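Local structure of TetR/AcrR family transcriptional regulator (Bradyrhizobium diazoefficiens, 6G8G) at residues A[93-105]-A[195-207]. The protein probably represses transcription as a dimeric TetR-family regulator that binds flavonoids such as genistein, which are likely to release it from DNA. Residues are numbered along the deposited sequence; the frame is centred on the assembly and turned at random.
Sequences LSEALRDFARQYL and IEQEIEAGLKFFL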
# COMPACT_ATOMS: atom_id res chain seq x y z
N LEU A 93 -27.62 -6.95 3.31
CA LEU A 93 -26.41 -6.35 3.83
C LEU A 93 -25.14 -7.00 3.29
O LEU A 93 -24.26 -6.30 2.78
CB LEU A 93 -26.41 -6.47 5.35
CG LEU A 93 -25.22 -5.86 6.06
CD1 LEU A 93 -25.09 -4.39 5.73
CD2 LEU A 93 -25.43 -6.07 7.54
N SER A 94 -25.02 -8.31 3.48
CA SER A 94 -23.85 -9.04 2.99
C SER A 94 -23.63 -8.88 1.48
O SER A 94 -22.53 -8.61 1.04
CB SER A 94 -23.97 -10.52 3.34
OG SER A 94 -23.49 -10.76 4.65
N GLU A 95 -24.67 -9.06 0.68
CA GLU A 95 -24.51 -9.04 -0.77
C GLU A 95 -24.12 -7.68 -1.25
O GLU A 95 -23.42 -7.53 -2.23
CB GLU A 95 -25.76 -9.51 -1.48
CG GLU A 95 -26.04 -10.98 -1.24
CD GLU A 95 -27.10 -11.25 -0.16
OE1 GLU A 95 -27.15 -10.53 0.87
OE2 GLU A 95 -27.92 -12.17 -0.37
N ALA A 96 -24.59 -6.66 -0.55
CA ALA A 96 -24.28 -5.31 -0.94
C ALA A 96 -22.79 -5.00 -0.69
O ALA A 96 -22.10 -4.44 -1.56
CB ALA A 96 -25.15 -4.35 -0.18
N LEU A 97 -22.31 -5.38 0.49
CA LEU A 97 -20.93 -5.20 0.81
C LEU A 97 -20.07 -6.06 -0.09
O LEU A 97 -18.99 -5.65 -0.53
CB LEU A 97 -20.67 -5.53 2.27
CG LEU A 97 -21.30 -4.54 3.25
CD1 LEU A 97 -21.26 -5.06 4.67
CD2 LEU A 97 -20.63 -3.18 3.19
N ARG A 98 -20.53 -7.28 -0.31
CA ARG A 98 -19.75 -8.23 -1.04
C ARG A 98 -19.57 -7.66 -2.42
O ARG A 98 -18.48 -7.70 -2.99
CB ARG A 98 -20.44 -9.60 -1.03
CG ARG A 98 -19.70 -10.66 -1.81
CD ARG A 98 -20.29 -12.07 -1.74
NE ARG A 98 -20.38 -12.57 -0.37
CZ ARG A 98 -21.50 -12.73 0.31
NH1 ARG A 98 -22.69 -12.45 -0.24
NH2 ARG A 98 -21.43 -13.19 1.55
N ASP A 99 -20.62 -7.06 -2.95
CA ASP A 99 -20.55 -6.52 -4.32
C ASP A 99 -19.61 -5.28 -4.38
O ASP A 99 -18.81 -5.12 -5.29
CB ASP A 99 -21.96 -6.20 -4.82
CG ASP A 99 -21.97 -5.64 -6.25
OD1 ASP A 99 -21.19 -6.14 -7.10
OD2 ASP A 99 -22.73 -4.68 -6.51
N PHE A 100 -19.69 -4.44 -3.37
CA PHE A 100 -18.85 -3.27 -3.33
C PHE A 100 -17.39 -3.69 -3.23
O PHE A 100 -16.52 -3.19 -3.94
CB PHE A 100 -19.25 -2.40 -2.13
CG PHE A 100 -18.57 -1.06 -2.10
CD1 PHE A 100 -19.14 0.03 -2.74
CD2 PHE A 100 -17.37 -0.89 -1.45
CE1 PHE A 100 -18.52 1.26 -2.73
CE2 PHE A 100 -16.76 0.35 -1.42
CZ PHE A 100 -17.33 1.43 -2.07
N ALA A 101 -17.13 -4.63 -2.33
CA ALA A 101 -15.79 -5.16 -2.19
C ALA A 101 -15.29 -5.70 -3.51
O ALA A 101 -14.18 -5.40 -3.91
CB ALA A 101 -15.78 -6.26 -1.15
N ARG A 102 -16.10 -6.48 -4.20
CA ARG A 102 -15.64 -7.08 -5.45
C ARG A 102 -15.21 -6.01 -6.42
O ARG A 102 -14.19 -6.14 -7.05
CB ARG A 102 -16.71 -7.97 -6.05
CG ARG A 102 -16.20 -8.90 -7.15
CD ARG A 102 -17.29 -9.83 -7.70
NE ARG A 102 -17.86 -10.78 -6.72
CZ ARG A 102 -19.01 -10.63 -6.06
NH1 ARG A 102 -19.78 -9.55 -6.22
NH2 ARG A 102 -19.41 -11.56 -5.21
N GLN A 103 -15.96 -4.92 -6.54
CA GLN A 103 -15.61 -3.90 -7.54
C GLN A 103 -14.37 -3.16 -7.09
O GLN A 103 -13.53 -2.81 -7.90
CB GLN A 103 -16.76 -2.92 -7.80
CG GLN A 103 -18.04 -3.54 -8.42
CD GLN A 103 -17.78 -4.63 -9.45
OE1 GLN A 103 -18.27 -5.77 -9.30
NE2 GLN A 103 -17.01 -4.30 -10.48
N TYR A 104 -14.23 -2.97 -5.78
CA TYR A 104 -13.06 -2.30 -5.19
C TYR A 104 -11.77 -3.04 -5.50
O TYR A 104 -10.79 -2.45 -5.92
CB TYR A 104 -13.24 -2.25 -3.69
CG TYR A 104 -12.15 -1.60 -2.94
CD1 TYR A 104 -11.78 -0.30 -3.22
CD2 TYR A 104 -11.52 -2.25 -1.93
CE1 TYR A 104 -10.78 0.33 -2.50
CE2 TYR A 104 -10.50 -1.65 -1.20
CZ TYR A 104 -10.14 -0.36 -1.48
OH TYR A 104 -9.11 0.22 -0.79
N LEU A 105 -11.77 -4.35 -5.33
CA LEU A 105 -10.58 -5.11 -5.63
C LEU A 105 -10.28 -5.16 -7.10
O LEU A 105 -9.12 -5.30 -7.46
CB LEU A 105 -10.69 -6.53 -5.09
CG LEU A 105 -10.77 -6.60 -3.58
CD1 LEU A 105 -10.77 -8.05 -3.15
CD2 LEU A 105 -9.62 -5.88 -2.89
N ILE A 195 -10.48 -14.42 -5.25
CA ILE A 195 -11.01 -13.12 -4.88
C ILE A 195 -12.21 -13.24 -3.99
O ILE A 195 -12.31 -12.49 -3.01
CB ILE A 195 -11.38 -12.30 -6.11
CG1 ILE A 195 -10.11 -11.89 -6.84
CG2 ILE A 195 -12.13 -11.03 -5.70
CD1 ILE A 195 -10.34 -11.46 -8.27
N GLU A 196 -13.11 -14.17 -4.30
CA GLU A 196 -14.28 -14.37 -3.44
C GLU A 196 -13.82 -14.73 -2.04
O GLU A 196 -14.42 -14.29 -1.08
CB GLU A 196 -15.21 -15.46 -3.94
CG GLU A 196 -16.03 -15.13 -5.18
CD GLU A 196 -16.70 -13.74 -5.13
OE1 GLU A 196 -17.60 -13.48 -4.28
OE2 GLU A 196 -16.31 -12.91 -5.98
N GLN A 197 -12.75 -15.51 -1.93
CA GLN A 197 -12.25 -15.94 -0.63
C GLN A 197 -11.68 -14.77 0.16
O GLN A 197 -11.88 -14.69 1.37
CB GLN A 197 -11.21 -17.03 -0.77
CG GLN A 197 -11.81 -18.38 -1.06
CD GLN A 197 -10.79 -19.41 -1.55
OE1 GLN A 197 -9.58 -19.31 -1.30
NE2 GLN A 197 -11.28 -20.42 -2.25
N GLU A 198 -10.97 -13.89 -0.53
CA GLU A 198 -10.41 -12.67 0.08
C GLU A 198 -11.50 -11.80 0.65
O GLU A 198 -11.40 -11.29 1.79
CB GLU A 198 -9.62 -11.86 -0.94
CG GLU A 198 -8.35 -12.57 -1.43
CD GLU A 198 -7.36 -12.92 -0.32
OE1 GLU A 198 -7.14 -12.08 0.54
OE2 GLU A 198 -6.80 -14.04 -0.32
N ILE A 199 -12.56 -11.67 -0.11
CA ILE A 199 -13.69 -10.85 0.29
C ILE A 199 -14.45 -11.48 1.42
O ILE A 199 -14.82 -10.79 2.34
CB ILE A 199 -14.67 -10.69 -0.88
CG1 ILE A 199 -14.04 -9.81 -1.94
CG2 ILE A 199 -15.96 -10.06 -0.40
CD1 ILE A 199 -14.83 -9.81 -3.23
N GLU A 200 -14.68 -12.78 1.33
CA GLU A 200 -15.50 -13.45 2.31
C GLU A 200 -14.80 -13.37 3.66
O GLU A 200 -15.45 -13.17 4.69
CB GLU A 200 -15.79 -14.89 1.89
CG GLU A 200 -16.77 -15.61 2.81
CD GLU A 200 -18.04 -14.80 3.07
OE1 GLU A 200 -18.66 -14.32 2.07
OE2 GLU A 200 -18.41 -14.64 4.27
N ALA A 201 -13.47 -13.51 3.67
CA ALA A 201 -12.71 -13.44 4.91
C ALA A 201 -12.81 -12.07 5.58
O ALA A 201 -13.02 -11.98 6.79
CB ALA A 201 -11.25 -13.79 4.64
N GLY A 202 -12.67 -11.02 4.77
CA GLY A 202 -12.74 -9.63 5.25
C GLY A 202 -14.11 -9.23 5.75
O GLY A 202 -14.26 -8.60 6.80
N LEU A 203 -15.12 -9.67 5.03
CA LEU A 203 -16.49 -9.40 5.37
C LEU A 203 -16.90 -10.14 6.62
O LEU A 203 -17.57 -9.59 7.46
CB LEU A 203 -17.36 -9.85 4.23
CG LEU A 203 -18.85 -9.80 4.45
CD1 LEU A 203 -19.25 -8.37 4.78
CD2 LEU A 203 -19.58 -10.28 3.21
N LYS A 204 -16.54 -11.42 6.70
CA LYS A 204 -16.92 -12.24 7.84
C LYS A 204 -16.44 -11.53 9.08
O LYS A 204 -17.16 -11.43 10.08
CB LYS A 204 -16.27 -13.62 7.74
CG LYS A 204 -17.11 -14.74 8.30
CD LYS A 204 -16.58 -16.13 7.96
CE LYS A 204 -17.37 -16.61 6.73
NZ LYS A 204 -17.07 -17.98 6.27
N PHE A 205 -15.23 -11.01 9.02
CA PHE A 205 -14.60 -10.39 10.16
C PHE A 205 -15.25 -9.06 10.49
O PHE A 205 -15.52 -8.74 11.64
CB PHE A 205 -13.12 -10.18 9.85
CG PHE A 205 -12.29 -9.79 11.04
CD1 PHE A 205 -12.21 -8.49 11.46
CD2 PHE A 205 -11.56 -10.75 11.73
CE1 PHE A 205 -11.44 -8.15 12.55
CE2 PHE A 205 -10.77 -10.42 12.82
CZ PHE A 205 -10.71 -9.11 13.23
N PHE A 206 -15.45 -8.25 9.46
CA PHE A 206 -16.11 -6.98 9.62
C PHE A 206 -17.46 -7.14 10.30
O PHE A 206 -17.82 -6.34 11.18
CB PHE A 206 -16.34 -6.36 8.27
CG PHE A 206 -16.97 -5.03 8.35
CD1 PHE A 206 -16.25 -3.95 8.78
CD2 PHE A 206 -18.28 -4.86 8.03
CE1 PHE A 206 -16.81 -2.72 8.87
CE2 PHE A 206 -18.86 -3.62 8.13
CZ PHE A 206 -18.12 -2.55 8.55
N LEU A 207 -18.19 -8.18 9.92
CA LEU A 207 -19.50 -8.42 10.50
C LEU A 207 -19.38 -8.98 11.94
O LEU A 207 -20.17 -8.61 12.79
CB LEU A 207 -20.33 -9.36 9.61
CG LEU A 207 -20.70 -8.86 8.22
CD1 LEU A 207 -21.41 -9.91 7.39
CD2 LEU A 207 -21.58 -7.62 8.31
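Arg98 and Arg102 both set CG anti to the backbone N (chi1 179° in Arg98), run extended through chi2 and then bend at chi3, which carries their guanidinium groups across to the glutamates of 195-207. Arginine suits both places: its chain is long enough to flank the apolar seam, and its flat head can offer several N-H groups at once. Arg102 binds Glu196 through one side of its guanidinium, NE giving a nearly straight bond to OE2 (2.7 Å) and NH2 reaching OE1 at 2.8 Å. The guanidinium and carboxylate planes lie 16° apart, and both oxygens are met on their syn sides, so the carboxylate is held against rotation. At another edge of the guanidinium, Asp99 OD1 makes a long salt bridge to NH1, completing a three-residue charge network. A leucine in place of Arg102 would probably leave Glu196 without its two-bond mate and free to turn. One turn earlier, Arg98 is held more loosely: NH2 meets the syn lone pair of Glu200 OE1 at 3.0 Å, while NE adds a weak bond to the same oxygen.

Beneath these charges the seam is apolar. Ile199 sits as a knob among Arg98, Ala101, Arg102 and Leu105; its CD1 lies over the backbone at Arg102 CA (3.6 Å), and its CG2 is 3.9 Å from Ala101 CB, a small residue that lets the branched one come close. Leu97 CD1 meets Leu203 CD1 at 3.9 Å, and buried Leu105 lays CD1 alongside Ile199 CG1, the two side chains running in opposite directions. The axes of 93-105 and 195-207 approach to 10.0 Å, their N-to-C directions 129° apart. This knobs-into-holes packing joins helix 93-109, which also carries the genistein-pocket residue Phe108, to helix 192-210 within the all-helical ligand-binding domain of a TetR-family regulator.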